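Local coordinates for E3 SUMO-protein ligase SIZ2 (Saccharomyces cerevisiae, PDB 6U75) that acts as a SUMO E3 ligase of the PIAS family, promoting transfer of SUMO to target proteins, and as the full-length protein binds double-stranded DNA, at residues Gly28-Phe34 with Asn117-Tyr123; Lys35-His41 with Leu110-Met116; Leu54-Ser59 with Lys128-Ile132; Glu70-Phe74 with Asn98-Pro103. The contacts are given in a common frame with arbitrary orientation. Residue numbers count along the deposited sequence, not the author numbering.

Interaction 1: residues Gly28-Phe34 with Asn117-Tyr123; sequences GCTKMKF and NHLDLHY
Two extended strands, Gly28-Phe34 and Asn117-Tyr123, run antiparallel (165°, axes 4.7 Å apart) at the edge of a four-stranded sheet of the PINIT domain. Gly28, Thr30, Met32 and Phe34 form hydrogen-bonded pairs with Tyr123, Leu121, Leu119 and Asn117, each with two backbone N-H...O hydrogen bonds, N to O 2.9 Å. Leu119, most covered of all, takes a t,p rotamer; its CD2 lies 4.2 Å from Met32 SD. Phe34 (chi1 p) folds its ring over the partner strand, Asn117 CB over one face, 4.2 Å from Phe34 CE1. Asn117 ND2 adds a weak 3.4 Å hydrogen bond to Phe34 O. Tyr123, also p, lays its ring on Gly28, whose CA is 3.8 Å from the centroid, a CH-pi contact where a CB would clash. On the other face Cys29 SG makes a sulfur-aromatic contact over the His122 ring, 3.6 Å from its centroid. The Met32-Leu119 face is mainly apolar and aromatic, with Thr30 and Asn117 its polar members; the Lys31-Asp120 face is mainly polar and charged.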
loop_
_atom_site.group_PDB
_atom_site.type_symbol
_atom_site.label_atom_id
_atom_site.label_comp_id
_atom_site.label_asym_id
_atom_site.label_seq_id
_atom_site.Cartn_x
_atom_site.Cartn_y
_atom_site.Cartn_z
ATOM N N GLY A 28 -2.166 29.307 -7.849
ATOM C CA GLY A 28 -0.718 29.319 -7.977
ATOM C C GLY A 28 -0.212 28.124 -8.755
ATOM O O GLY A 28 -0.932 27.145 -8.991
ATOM N N CYS A 29 1.057 28.225 -9.149
ATOM C CA CYS A 29 1.748 27.168 -9.874
ATOM C C CYS A 29 3.215 27.176 -9.469
ATOM O O CYS A 29 3.839 28.240 -9.422
ATOM C CB CYS A 29 1.620 27.356 -11.388
ATOM S SG CYS A 29 2.666 26.244 -12.355
ATOM N N THR A 30 3.758 25.995 -9.181
ATOM C CA THR A 30 5.155 25.841 -8.794
ATOM C C THR A 30 5.882 25.018 -9.847
ATOM O O THR A 30 5.387 23.970 -10.275
ATOM C CB THR A 30 5.278 25.178 -7.421
ATOM O OG1 THR A 30 4.719 26.041 -6.422
ATOM C CG2 THR A 30 6.737 24.903 -7.086
ATOM N N LYS A 31 7.057 25.485 -10.253
ATOM C CA LYS A 31 7.827 24.870 -11.321
ATOM C C LYS A 31 9.116 24.272 -10.774
ATOM O O LYS A 31 9.706 24.790 -9.822
ATOM C CB LYS A 31 8.153 25.894 -12.412
ATOM C CG LYS A 31 6.927 26.460 -13.107
ATOM C CD LYS A 31 7.283 27.642 -13.992
ATOM C CE LYS A 31 6.385 27.709 -15.217
ATOM N NZ LYS A 31 6.695 28.888 -16.072
ATOM N N MET A 32 9.551 23.172 -11.390
ATOM C CA MET A 32 10.795 22.510 -11.016
ATOM C C MET A 32 11.536 22.102 -12.278
ATOM O O MET A 32 10.981 21.390 -13.120
ATOM C CB MET A 32 10.532 21.277 -10.148
ATOM C CG MET A 32 9.808 21.561 -8.846
ATOM S SD MET A 32 9.433 20.049 -7.935
ATOM C CE MET A 32 11.061 19.308 -7.805
ATOM N N LYS A 33 12.781 22.544 -12.406
ATOM C CA LYS A 33 13.670 22.080 -13.461
ATOM C C LYS A 33 14.667 21.094 -12.870
ATOM O O LYS A 33 15.227 21.336 -11.796
ATOM C CB LYS A 33 14.426 23.241 -14.111
ATOM C CG LYS A 33 13.656 24.551 -14.199
ATOM C CD LYS A 33 14.331 25.541 -15.151
ATOM C CE LYS A 33 15.736 25.933 -14.698
ATOM N NZ LYS A 33 15.736 26.724 -13.435
ATOM N N PHE A 34 14.886 19.982 -13.567
ATOM C CA PHE A 34 15.977 19.098 -13.178
ATOM C C PHE A 34 16.329 18.177 -14.334
ATOM O O PHE A 34 15.523 17.937 -15.237
ATOM C CB PHE A 34 15.635 18.285 -11.921
ATOM C CG PHE A 34 14.498 17.324 -12.101
ATOM C CD1 PHE A 34 14.726 16.040 -12.569
ATOM C CD2 PHE A 34 13.203 17.697 -11.782
ATOM C CE1 PHE A 34 13.681 15.150 -12.727
ATOM C CE2 PHE A 34 12.154 16.812 -11.938
ATOM C CZ PHE A 34 12.393 15.536 -12.411
ATOM N N ASN A 117 14.253 18.487 -17.805
ATOM C CA ASN A 117 12.929 18.020 -17.414
ATOM C C ASN A 117 12.235 19.100 -16.595
ATOM O O ASN A 117 12.804 19.615 -15.624
ATOM C CB ASN A 117 13.007 16.720 -16.613
ATOM C CG ASN A 117 13.577 15.571 -17.419
ATOM O OD1 ASN A 117 12.891 14.984 -18.254
ATOM N ND2 ASN A 117 14.839 15.240 -17.168
ATOM N N HIS A 118 11.010 19.434 -16.993
ATOM C CA HIS A 118 10.193 20.440 -16.330
ATOM C C HIS A 118 8.991 19.764 -15.686
ATOM O O HIS A 118 8.282 18.995 -16.342
ATOM C CB HIS A 118 9.723 21.508 -17.320
ATOM C CG HIS A 118 10.835 22.177 -18.066
ATOM N ND1 HIS A 118 11.535 23.248 -17.556
ATOM C CD2 HIS A 118 11.363 21.928 -19.288
ATOM C CE1 HIS A 118 12.450 23.630 -18.430
ATOM N NE2 HIS A 118 12.367 22.844 -19.489
ATOM N N LEU A 119 8.766 20.053 -14.407
ATOM C CA LEU A 119 7.628 19.532 -13.657
ATOM C C LEU A 119 6.861 20.719 -13.089
ATOM O O LEU A 119 7.378 21.448 -12.236
ATOM C CB LEU A 119 8.085 18.590 -12.544
ATOM C CG LEU A 119 6.982 18.050 -11.628
ATOM C CD1 LEU A 119 6.022 17.163 -12.403
ATOM C CD2 LEU A 119 7.580 17.291 -10.454
ATOM N N ASP A 120 5.639 20.918 -13.571
ATOM C CA ASP A 120 4.767 21.973 -13.083
ATOM C C ASP A 120 3.702 21.372 -12.178
ATOM O O ASP A 120 3.204 20.270 -12.429
ATOM C CB ASP A 120 4.106 22.721 -14.244
ATOM C CG ASP A 120 5.094 23.108 -15.327
ATOM O OD1 ASP A 120 5.246 22.340 -16.300
ATOM O OD2 ASP A 120 5.728 24.176 -15.204
ATOM N N LEU A 121 3.362 22.102 -11.120
ATOM C CA LEU A 121 2.356 21.680 -10.153
ATOM C C LEU A 121 1.405 22.849 -9.944
ATOM O O LEU A 121 1.782 23.857 -9.338
ATOM C CB LEU A 121 3.008 21.248 -8.840
ATOM C CG LEU A 121 2.088 20.919 -7.665
ATOM C CD1 LEU A 121 0.841 20.179 -8.114
ATOM C CD2 LEU A 121 2.851 20.091 -6.648
ATOM N N HIS A 122 0.191 22.719 -10.469
ATOM C CA HIS A 122 -0.821 23.762 -10.397
ATOM C C HIS A 122 -1.785 23.472 -9.256
ATOM O O HIS A 122 -2.197 22.325 -9.052
ATOM C CB HIS A 122 -1.592 23.864 -11.713
ATOM C CG HIS A 122 -0.742 24.247 -12.883
ATOM N ND1 HIS A 122 0.007 23.330 -13.588
ATOM C CD2 HIS A 122 -0.516 25.447 -13.465
ATOM C CE1 HIS A 122 0.655 23.950 -14.559
ATOM N NE2 HIS A 122 0.356 25.235 -14.505
ATOM N N TYR A 123 -2.149 24.524 -8.525
ATOM C CA TYR A 123 -2.984 24.391 -7.343
ATOM C C TYR A 123 -3.838 25.642 -7.192
ATOM O O TYR A 123 -3.512 26.712 -7.716
ATOM C CB TYR A 123 -2.133 24.184 -6.088
ATOM C CG TYR A 123 -1.078 25.252 -5.921
ATOM C CD1 TYR A 123 -1.366 26.443 -5.269
ATOM C CD2 TYR A 123 0.201 25.078 -6.434
ATOM C CE1 TYR A 123 -0.408 27.426 -5.121
ATOM C CE2 TYR A 123 1.167 26.056 -6.292
ATOM C CZ TYR A 123 0.857 27.228 -5.634
ATOM O OH TYR A 123 1.812 28.207 -5.489
#

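Interaction 2: residues Lys35-His41 with Leu110-Met116; sequences KVSKSNH and LKVPTEM
One hydrogen bond and one water bridge join Lys35-His41, where an extended lead-in turns into a helix at Lys38, to the irregular segment Leu110-Met116. The nearest CA pairs are Lys35-Met116 and Lys38-Pro113, each 5.3 Å apart. Lys35 (m,t,p,p) donates from NZ to Thr114 O at 2.9 Å. A water bridges His41 NE2, at 2.9 Å, and Lys111 O, to which it donates over a short 2.4 Å. Within Lys35-His41, Ser37 is the N-cap: its OG (chi1 p) accepts from Asn40 N at 3.2 Å. In Leu110-Met116, Val112-Glu115 forms a type I beta turn (Glu115 N to Val112 O 3.2 Å). These segments follow strand 28-34 and precede strand 117-123, respectively, so a capped helix start meets a turn at the end of that PINIT-domain strand pair. Pro113 CB lies 3.5 Å from Val36 O, and Pro113 CG sits over the His41 ring face, 4.0 Å from its centroid, in a CH-pi contact. The apolar pair is Val36 CG2 and Leu110 CD2, 3.8 Å apart.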
loop_
_atom_site.group_PDB
_atom_site.type_symbol
_atom_site.label_atom_id
_atom_site.label_comp_id
_atom_site.label_asym_id
_atom_site.label_seq_id
_atom_site.Cartn_x
_atom_site.Cartn_y
_atom_site.Cartn_z
ATOM N N LYS A 35 17.560 17.677 -14.293
ATOM C CA LYS A 35 18.078 16.731 -15.267
ATOM C C LYS A 35 18.287 15.379 -14.601
ATOM O O LYS A 35 18.512 15.294 -13.390
ATOM C CB LYS A 35 19.400 17.226 -15.864
ATOM C CG LYS A 35 19.313 18.608 -16.492
ATOM C CD LYS A 35 20.687 19.177 -16.823
ATOM C CE LYS A 35 21.212 18.667 -18.156
ATOM N NZ LYS A 35 20.418 19.188 -19.303
ATOM N N VAL A 36 18.202 14.323 -15.402
ATOM C CA VAL A 36 18.465 12.962 -14.951
ATOM C C VAL A 36 19.686 12.471 -15.713
ATOM O O VAL A 36 19.615 12.226 -16.925
ATOM C CB VAL A 36 17.261 12.037 -15.166
ATOM C CG1 VAL A 36 17.619 10.604 -14.795
ATOM C CG2 VAL A 36 16.073 12.524 -14.348
ATOM N N SER A 37 20.806 12.329 -15.005
ATOM C CA SER A 37 22.079 11.970 -15.616
ATOM C C SER A 37 21.954 10.751 -16.520
ATOM O O SER A 37 21.005 9.970 -16.399
ATOM C CB SER A 37 23.125 11.698 -14.535
ATOM O OG SER A 37 22.786 10.542 -13.787
ATOM N N LYS A 38 22.916 10.585 -17.431
ATOM C CA LYS A 38 22.927 9.407 -18.290
ATOM C C LYS A 38 23.202 8.141 -17.490
ATOM O O LYS A 38 22.735 7.059 -17.865
ATOM C CB LYS A 38 23.968 9.583 -19.395
ATOM C CG LYS A 38 23.729 8.724 -20.627
ATOM C CD LYS A 38 24.533 7.436 -20.586
ATOM C CE LYS A 38 24.300 6.606 -21.840
ATOM N NZ LYS A 38 25.090 5.343 -21.835
ATOM N N SER A 39 23.948 8.252 -16.387
ATOM C CA SER A 39 24.176 7.089 -15.536
ATOM C C SER A 39 22.877 6.608 -14.900
ATOM O O SER A 39 22.629 5.401 -14.815
ATOM C CB SER A 39 25.210 7.421 -14.459
ATOM O OG SER A 39 26.521 7.431 -14.996
ATOM N N ASN A 40 22.030 7.537 -14.453
ATOM C CA ASN A 40 20.744 7.139 -13.891
ATOM C C ASN A 40 19.814 6.577 -14.962
ATOM O O ASN A 40 19.013 5.679 -14.675
ATOM C CB ASN A 40 20.099 8.327 -13.177
ATOM C CG ASN A 40 20.786 8.652 -11.861
ATOM O OD1 ASN A 40 21.188 7.755 -11.119
ATOM N ND2 ASN A 40 20.924 9.937 -11.566
ATOM N N HIS A 41 19.911 7.070 -16.197
ATOM C CA HIS A 41 19.175 6.447 -17.295
ATOM C C HIS A 41 19.642 5.013 -17.517
ATOM O O HIS A 41 18.826 4.098 -17.691
ATOM C CB HIS A 41 19.343 7.270 -18.571
ATOM C CG HIS A 41 18.310 8.340 -18.741
ATOM N ND1 HIS A 41 17.174 8.160 -19.502
ATOM C CD2 HIS A 41 18.240 9.600 -18.251
ATOM C CE1 HIS A 41 16.450 9.265 -19.473
ATOM N NE2 HIS A 41 17.075 10.153 -18.723
ATOM N N LEU A 110 9.992 10.778 -19.375
ATOM C CA LEU A 110 11.312 11.365 -19.199
ATOM C C LEU A 110 11.943 11.696 -20.545
ATOM O O LEU A 110 11.738 10.998 -21.542
ATOM C CB LEU A 110 12.228 10.409 -18.432
ATOM C CG LEU A 110 12.600 10.787 -16.997
ATOM C CD1 LEU A 110 13.471 9.701 -16.387
ATOM C CD2 LEU A 110 13.311 12.131 -16.948
ATOM N N LYS A 111 12.724 12.771 -20.562
ATOM C CA LYS A 111 13.477 13.178 -21.736
ATOM C C LYS A 111 14.909 12.658 -21.649
ATOM O O LYS A 111 15.379 12.222 -20.597
ATOM C CB LYS A 111 13.468 14.705 -21.879
ATOM C CG LYS A 111 12.076 15.311 -22.016
ATOM C CD LYS A 111 11.380 14.854 -23.296
ATOM C CE LYS A 111 9.929 14.470 -23.043
ATOM N NZ LYS A 111 9.385 13.613 -24.132
ATOM N N VAL A 112 15.602 12.703 -22.784
ATOM C CA VAL A 112 16.981 12.228 -22.865
ATOM C C VAL A 112 17.827 12.985 -21.846
ATOM O O VAL A 112 17.439 14.076 -21.406
ATOM C CB VAL A 112 17.548 12.385 -24.286
ATOM C CG1 VAL A 112 16.899 11.379 -25.228
ATOM C CG2 VAL A 112 17.350 13.806 -24.796
ATOM N N PRO A 113 18.984 12.451 -21.445
ATOM C CA PRO A 113 19.742 13.088 -20.356
ATOM C C PRO A 113 20.223 14.489 -20.684
ATOM O O PRO A 113 20.300 15.333 -19.782
ATOM C CB PRO A 113 20.924 12.129 -20.140
ATOM C CG PRO A 113 20.535 10.850 -20.811
ATOM C CD PRO A 113 19.643 11.231 -21.942
ATOM N N THR A 114 20.557 14.765 -21.946
ATOM C CA THR A 114 21.118 16.064 -22.302
ATOM C C THR A 114 20.096 17.189 -22.203
ATOM O O THR A 114 20.489 18.357 -22.124
ATOM C CB THR A 114 21.691 16.022 -23.718
ATOM O OG1 THR A 114 20.641 15.743 -24.654
ATOM C CG2 THR A 114 22.765 14.949 -23.829
ATOM N N GLU A 115 18.807 16.870 -22.205
ATOM C CA GLU A 115 17.755 17.873 -22.169
ATOM C C GLU A 115 17.226 18.045 -20.748
ATOM O O GLU A 115 17.533 17.271 -19.840
ATOM C CB GLU A 115 16.622 17.492 -23.127
ATOM C CG GLU A 115 17.028 17.537 -24.593
ATOM C CD GLU A 115 15.897 17.151 -25.526
ATOM O OE1 GLU A 115 14.832 16.730 -25.028
ATOM O OE2 GLU A 115 16.074 17.271 -26.757
ATOM N N MET A 116 16.414 19.083 -20.570
ATOM C CA MET A 116 15.915 19.483 -19.263
ATOM C C MET A 116 14.519 18.920 -19.035
ATOM O O MET A 116 13.697 18.882 -19.956
ATOM C CB MET A 116 15.879 21.009 -19.149
ATOM C CG MET A 116 15.880 21.522 -17.722
ATOM S SD MET A 116 17.501 21.351 -16.958
ATOM C CE MET A 116 17.115 21.722 -15.253
HETATM O O HOH W 1 16.404 13.012 -18.563
#

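Interaction 3: residues Leu54-Ser59 with Lys128-Ile132; sequences LFSGFS and KEYSI
Strands 54-58 and 130-132 pair antiparallel, their axes 4.6 Å apart and their directions 159° apart. Gly57 and Ser131 make the hydrogen-bonded pair: Gly57 N donates to Ser131 O at 2.9 Å, and Ser131 N to Gly57 O at 2.8 Å. Ser56 with Ile132 and Phe58 with Tyr130 are the flanking non-hydrogen-bonded pairs, the CB directions of the latter diverging. One step on, Ser59 N donates to Glu129 O at 2.9 Å. This joins strands 50-58 and 130-139 of the larger, curled antiparallel sheet of the PINIT domain, where Tyr130 and Ile132 are also backbone hydrogen-bonded to Leu21 and Lys19 of strand 12-21. Further backbone hydrogen bonds link Leu54 with Ala104, Phe55 with Ser133 and Ser56 with Asp73. The three serine hydroxyls are all satisfied outside the segments: Ser56 OG (chi1 t) bonds Asp73 O, while Ser59 OG (t) and Ser131 OG (m) each bond a carboxylate oxygen of Glu65, which thereby clasps both segments. The charge of Lys128 is placed over an aromatic ring, its NZ 3.3 Å from the Phe58 ring centroid and almost on the normal, a cation-pi contact. Phe58 CE1 also lies 3.4 Å from Tyr130 CE2, and Leu54 CD1 touches Ile132 CG2 at 3.5 Å.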
loop_
_atom_site.group_PDB
_atom_site.type_symbol
_atom_site.label_atom_id
_atom_site.label_comp_id
_atom_site.label_asym_id
_atom_site.label_seq_id
_atom_site.Cartn_x
_atom_site.Cartn_y
_atom_site.Cartn_z
ATOM N N LEU A 54 7.941 10.279 -8.158
ATOM C CA LEU A 54 7.813 11.543 -7.450
ATOM C C LEU A 54 7.077 11.316 -6.137
ATOM O O LEU A 54 6.092 10.576 -6.083
ATOM C CB LEU A 54 7.055 12.554 -8.311
ATOM C CG LEU A 54 6.787 13.941 -7.727
ATOM C CD1 LEU A 54 8.044 14.792 -7.743
ATOM C CD2 LEU A 54 5.667 14.621 -8.496
ATOM N N PHE A 55 7.564 11.956 -5.078
ATOM C CA PHE A 55 7.001 11.825 -3.743
ATOM C C PHE A 55 6.690 13.206 -3.188
ATOM O O PHE A 55 7.419 14.168 -3.447
ATOM C CB PHE A 55 7.967 11.096 -2.801
ATOM C CG PHE A 55 8.193 9.655 -3.161
ATOM C CD1 PHE A 55 9.092 9.305 -4.154
ATOM C CD2 PHE A 55 7.509 8.649 -2.500
ATOM C CE1 PHE A 55 9.300 7.981 -4.484
ATOM C CE2 PHE A 55 7.714 7.323 -2.826
ATOM C CZ PHE A 55 8.610 6.989 -3.818
ATOM N N SER A 56 5.607 13.293 -2.420
ATOM C CA SER A 56 5.201 14.523 -1.761
ATOM C C SER A 56 4.798 14.194 -0.334
ATOM O O SER A 56 4.095 13.209 -0.095
ATOM C CB SER A 56 4.038 15.202 -2.495
ATOM O OG SER A 56 3.602 16.363 -1.809
ATOM N N GLY A 57 5.248 15.016 0.612
ATOM C CA GLY A 57 4.940 14.787 2.008
ATOM C C GLY A 57 4.728 16.092 2.748
ATOM O O GLY A 57 5.146 17.159 2.301
ATOM N N PHE A 58 4.058 15.988 3.893
ATOM C CA PHE A 58 3.890 17.149 4.756
ATOM C C PHE A 58 5.244 17.589 5.297
ATOM O O PHE A 58 6.011 16.774 5.819
ATOM C CB PHE A 58 2.938 16.831 5.910
ATOM C CG PHE A 58 1.484 16.817 5.521
ATOM C CD1 PHE A 58 0.949 17.825 4.732
ATOM C CD2 PHE A 58 0.652 15.797 5.948
ATOM C CE1 PHE A 58 -0.386 17.812 4.377
ATOM C CE2 PHE A 58 -0.683 15.778 5.596
ATOM C CZ PHE A 58 -1.204 16.787 4.809
ATOM N N SER A 59 5.535 18.880 5.170
ATOM C CA SER A 59 6.805 19.455 5.610
ATOM C C SER A 59 6.575 20.102 6.971
ATOM O O SER A 59 6.188 21.267 7.070
ATOM C CB SER A 59 7.327 20.458 4.588
ATOM O OG SER A 59 8.492 21.109 5.062
ATOM N N LYS A 128 -0.799 23.885 3.914
ATOM C CA LYS A 128 0.362 23.400 4.643
ATOM C C LYS A 128 1.545 23.289 3.694
ATOM O O LYS A 128 1.376 23.119 2.484
ATOM C CB LYS A 128 0.083 22.038 5.295
ATOM C CG LYS A 128 -0.821 22.113 6.518
ATOM C CD LYS A 128 -1.281 20.733 6.975
ATOM C CE LYS A 128 -0.121 19.873 7.456
ATOM N NZ LYS A 128 -0.580 18.531 7.912
ATOM N N GLU A 129 2.747 23.393 4.252
ATOM C CA GLU A 129 3.955 23.287 3.451
ATOM C C GLU A 129 4.223 21.832 3.087
ATOM O O GLU A 129 3.939 20.914 3.861
ATOM C CB GLU A 129 5.152 23.869 4.204
ATOM C CG GLU A 129 5.011 25.347 4.527
ATOM C CD GLU A 129 6.209 25.900 5.273
ATOM O OE1 GLU A 129 6.024 26.810 6.108
ATOM O OE2 GLU A 129 7.336 25.420 5.027
ATOM N N TYR A 130 4.772 21.628 1.891
ATOM C CA TYR A 130 5.026 20.292 1.374
ATOM C C TYR A 130 6.482 20.155 0.949
ATOM O O TYR A 130 7.130 21.130 0.565
ATOM C CB TYR A 130 4.113 19.968 0.180
ATOM C CG TYR A 130 2.649 19.830 0.536
ATOM C CD1 TYR A 130 1.803 20.929 0.518
ATOM C CD2 TYR A 130 2.113 18.599 0.887
ATOM C CE1 TYR A 130 0.465 20.807 0.843
ATOM C CE2 TYR A 130 0.778 18.467 1.212
ATOM C CZ TYR A 130 -0.042 19.574 1.188
ATOM O OH TYR A 130 -1.373 19.447 1.512
ATOM N N SER A 131 6.985 18.929 1.035
ATOM C CA SER A 131 8.292 18.556 0.511
ATOM C C SER A 131 8.089 17.655 -0.698
ATOM O O SER A 131 7.344 16.669 -0.625
ATOM C CB SER A 131 9.132 17.839 1.569
ATOM O OG SER A 131 9.475 18.709 2.632
ATOM N N ILE A 132 8.752 17.997 -1.800
ATOM C CA ILE A 132 8.676 17.267 -3.059
ATOM C C ILE A 132 10.045 16.660 -3.326
ATOM O O ILE A 132 11.057 17.372 -3.313
ATOM C CB ILE A 132 8.254 18.191 -4.215
ATOM C CG1 ILE A 132 6.874 18.801 -3.948
ATOM C CG2 ILE A 132 8.269 17.437 -5.536
ATOM C CD1 ILE A 132 5.732 17.807 -3.991
#

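Interaction 4: residues Glu70-Phe74 with Asn98-Pro103; sequences EAIDF and NGTGNP
Two irregular loops of the PINIT domain cross here, Glu70-Phe74, which follows strand 50-58, and Asn98-Pro103, which leads into strand 104-105; their touching parts run 77° apart. The contact lies beside strand 50-58, where Asp73 is backbone hydrogen-bonded to Ser56. Ala71 and Gly99 have the nearest CA atoms, 5.0 Å apart. Ile72 has the most surface covered. In its m,t rotamer it lays CG2 3.2 Å from Gly101 O and extends CD1 to 3.8 Å from Pro103 CD, while its side chain also reaches Tyr8 and Phe55. A CB on Gly101 would come tightly against Ile72 CG2. Asp73, with chi1 m, swings its carboxylate to Asn98-Pro103, where OD1 accepts from Gly99 N at 2.8 Å and also forms a salt bridge with Lys92. Gly99 itself has a positive phi (87°/6°), at which a CB would jam against the preceding carbonyl oxygen, and its CA packs 4.0 Å from Ala71 CB. Ile72 O receives a CA-H...O contact from Gly99 CA at 3.4 Å and a weak hydrogen bond from Gly101 N at 3.5 Å. Thr100 (chi1 p) points away from Glu70-Phe74 and hydrogen-bonds Gly93 O through OG1. The ring of Phe74, with chi1 m and chi2 86°, presents its edge to Pro103 CA, and its CE1 atom lies 3.3 Å from Asn102 O.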
loop_
_atom_site.group_PDB
_atom_site.type_symbol
_atom_site.label_atom_id
_atom_site.label_comp_id
_atom_site.label_asym_id
_atom_site.label_seq_id
_atom_site.Cartn_x
_atom_site.Cartn_y
_atom_site.Cartn_z
ATOM N N GLU A 70 8.791 11.296 5.419
ATOM C CA GLU A 70 7.455 11.878 5.385
ATOM C C GLU A 70 6.461 10.898 4.770
ATOM O O GLU A 70 6.738 10.268 3.746
ATOM C CB GLU A 70 7.450 13.181 4.582
ATOM C CG GLU A 70 8.709 14.029 4.712
ATOM C CD GLU A 70 9.751 13.691 3.660
ATOM O OE1 GLU A 70 9.842 12.507 3.271
ATOM O OE2 GLU A 70 10.470 14.609 3.216
ATOM N N ALA A 71 5.297 10.773 5.403
ATOM C CA ALA A 71 4.209 10.008 4.808
ATOM C C ALA A 71 3.739 10.692 3.531
ATOM O O ALA A 71 3.722 11.923 3.438
ATOM C CB ALA A 71 3.051 9.870 5.796
ATOM N N ILE A 72 3.355 9.891 2.540
ATOM C CA ILE A 72 3.027 10.431 1.223
ATOM C C ILE A 72 1.764 11.276 1.347
ATOM O O ILE A 72 0.680 10.759 1.631
ATOM C CB ILE A 72 2.857 9.321 0.182
ATOM C CG1 ILE A 72 4.211 8.666 -0.097
ATOM C CG2 ILE A 72 2.246 9.889 -1.101
ATOM C CD1 ILE A 72 4.176 7.562 -1.129
ATOM N N ASP A 73 1.901 12.582 1.125
ATOM C CA ASP A 73 0.772 13.506 1.145
ATOM C C ASP A 73 0.981 14.537 0.047
ATOM O O ASP A 73 1.909 15.350 0.122
ATOM C CB ASP A 73 0.630 14.182 2.508
ATOM C CG ASP A 73 -0.097 13.316 3.515
ATOM O OD1 ASP A 73 -1.216 12.856 3.204
ATOM O OD2 ASP A 73 0.450 13.089 4.616
ATOM N N PHE A 74 0.135 14.491 -0.973
ATOM C CA PHE A 74 0.114 15.508 -2.011
ATOM C C PHE A 74 -0.901 16.592 -1.661
ATOM O O PHE A 74 -1.894 16.325 -0.976
ATOM C CB PHE A 74 -0.255 14.894 -3.358
ATOM C CG PHE A 74 0.903 14.277 -4.087
ATOM C CD1 PHE A 74 1.288 12.973 -3.833
ATOM C CD2 PHE A 74 1.599 14.999 -5.041
ATOM C CE1 PHE A 74 2.349 12.404 -4.510
ATOM C CE2 PHE A 74 2.661 14.436 -5.722
ATOM C CZ PHE A 74 3.035 13.137 -5.456
ATOM N N ASN A 98 -4.945 11.181 5.848
ATOM C CA ASN A 98 -3.599 11.661 5.573
ATOM C C ASN A 98 -2.627 10.490 5.550
ATOM O O ASN A 98 -2.735 9.563 6.359
ATOM C CB ASN A 98 -3.161 12.681 6.625
ATOM C CG ASN A 98 -4.036 13.917 6.636
ATOM O OD1 ASN A 98 -4.441 14.415 5.586
ATOM N ND2 ASN A 98 -4.339 14.416 7.828
ATOM N N GLY A 99 -1.675 10.540 4.624
ATOM C CA GLY A 99 -0.708 9.476 4.463
ATOM C C GLY A 99 -1.146 8.348 3.560
ATOM O O GLY A 99 -0.422 7.350 3.451
ATOM N N THR A 100 -2.304 8.470 2.910
ATOM C CA THR A 100 -2.834 7.436 2.030
ATOM C C THR A 100 -2.633 7.777 0.558
ATOM O O THR A 100 -3.430 7.361 -0.290
ATOM C CB THR A 100 -4.319 7.207 2.315
ATOM O OG1 THR A 100 -5.070 8.360 1.913
ATOM C CG2 THR A 100 -4.545 6.954 3.796
ATOM N N GLY A 101 -1.589 8.534 0.239
ATOM C CA GLY A 101 -1.296 8.895 -1.127
ATOM C C GLY A 101 -0.289 7.951 -1.754
ATOM O O GLY A 101 0.450 7.253 -1.065
ATOM N N ASN A 102 -0.277 7.936 -3.080
ATOM C CA ASN A 102 0.673 7.162 -3.858
ATOM C C ASN A 102 1.642 8.082 -4.582
ATOM O O ASN A 102 1.351 9.264 -4.801
ATOM C CB ASN A 102 -0.047 6.280 -4.887
ATOM C CG ASN A 102 -0.657 5.040 -4.270
ATOM O OD1 ASN A 102 -0.318 4.658 -3.150
ATOM N ND2 ASN A 102 -1.553 4.397 -5.006
ATOM N N PRO A 103 2.810 7.580 -4.965
ATOM C CA PRO A 103 3.733 8.378 -5.774
ATOM C C PRO A 103 3.276 8.441 -7.226
ATOM O O PRO A 103 2.398 7.699 -7.668
ATOM C CB PRO A 103 5.062 7.628 -5.639
ATOM C CG PRO A 103 4.667 6.217 -5.374
ATOM C CD PRO A 103 3.391 6.281 -4.581
#

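In the fold
All four contacts belong to the PINIT domain and lie away from the zinc site of the SP-RING (Cys203, His205, Cys226 and Cys229). Interaction 1 runs straight into interaction 2, and interaction 2 is nested inside the loop closed by interaction 1: Met116 CE lies 3.3 Å from Phe34 N. Interactions 1 and 3, with centres about 13 Å apart, bring the two sheets together where Leu119 CD2 meets Leu54 CD1 at 3.7 Å and Met32 SD meets Ile132 CG2 at 3.7 Å. Interaction 4 abuts interaction 3, their centres about 8 Å apart, with Asp73 N 2.6 Å from Ser56 O in a probable hydrogen bond. Interactions 2 and 4 stay separate, about 14 Å between nearest atoms.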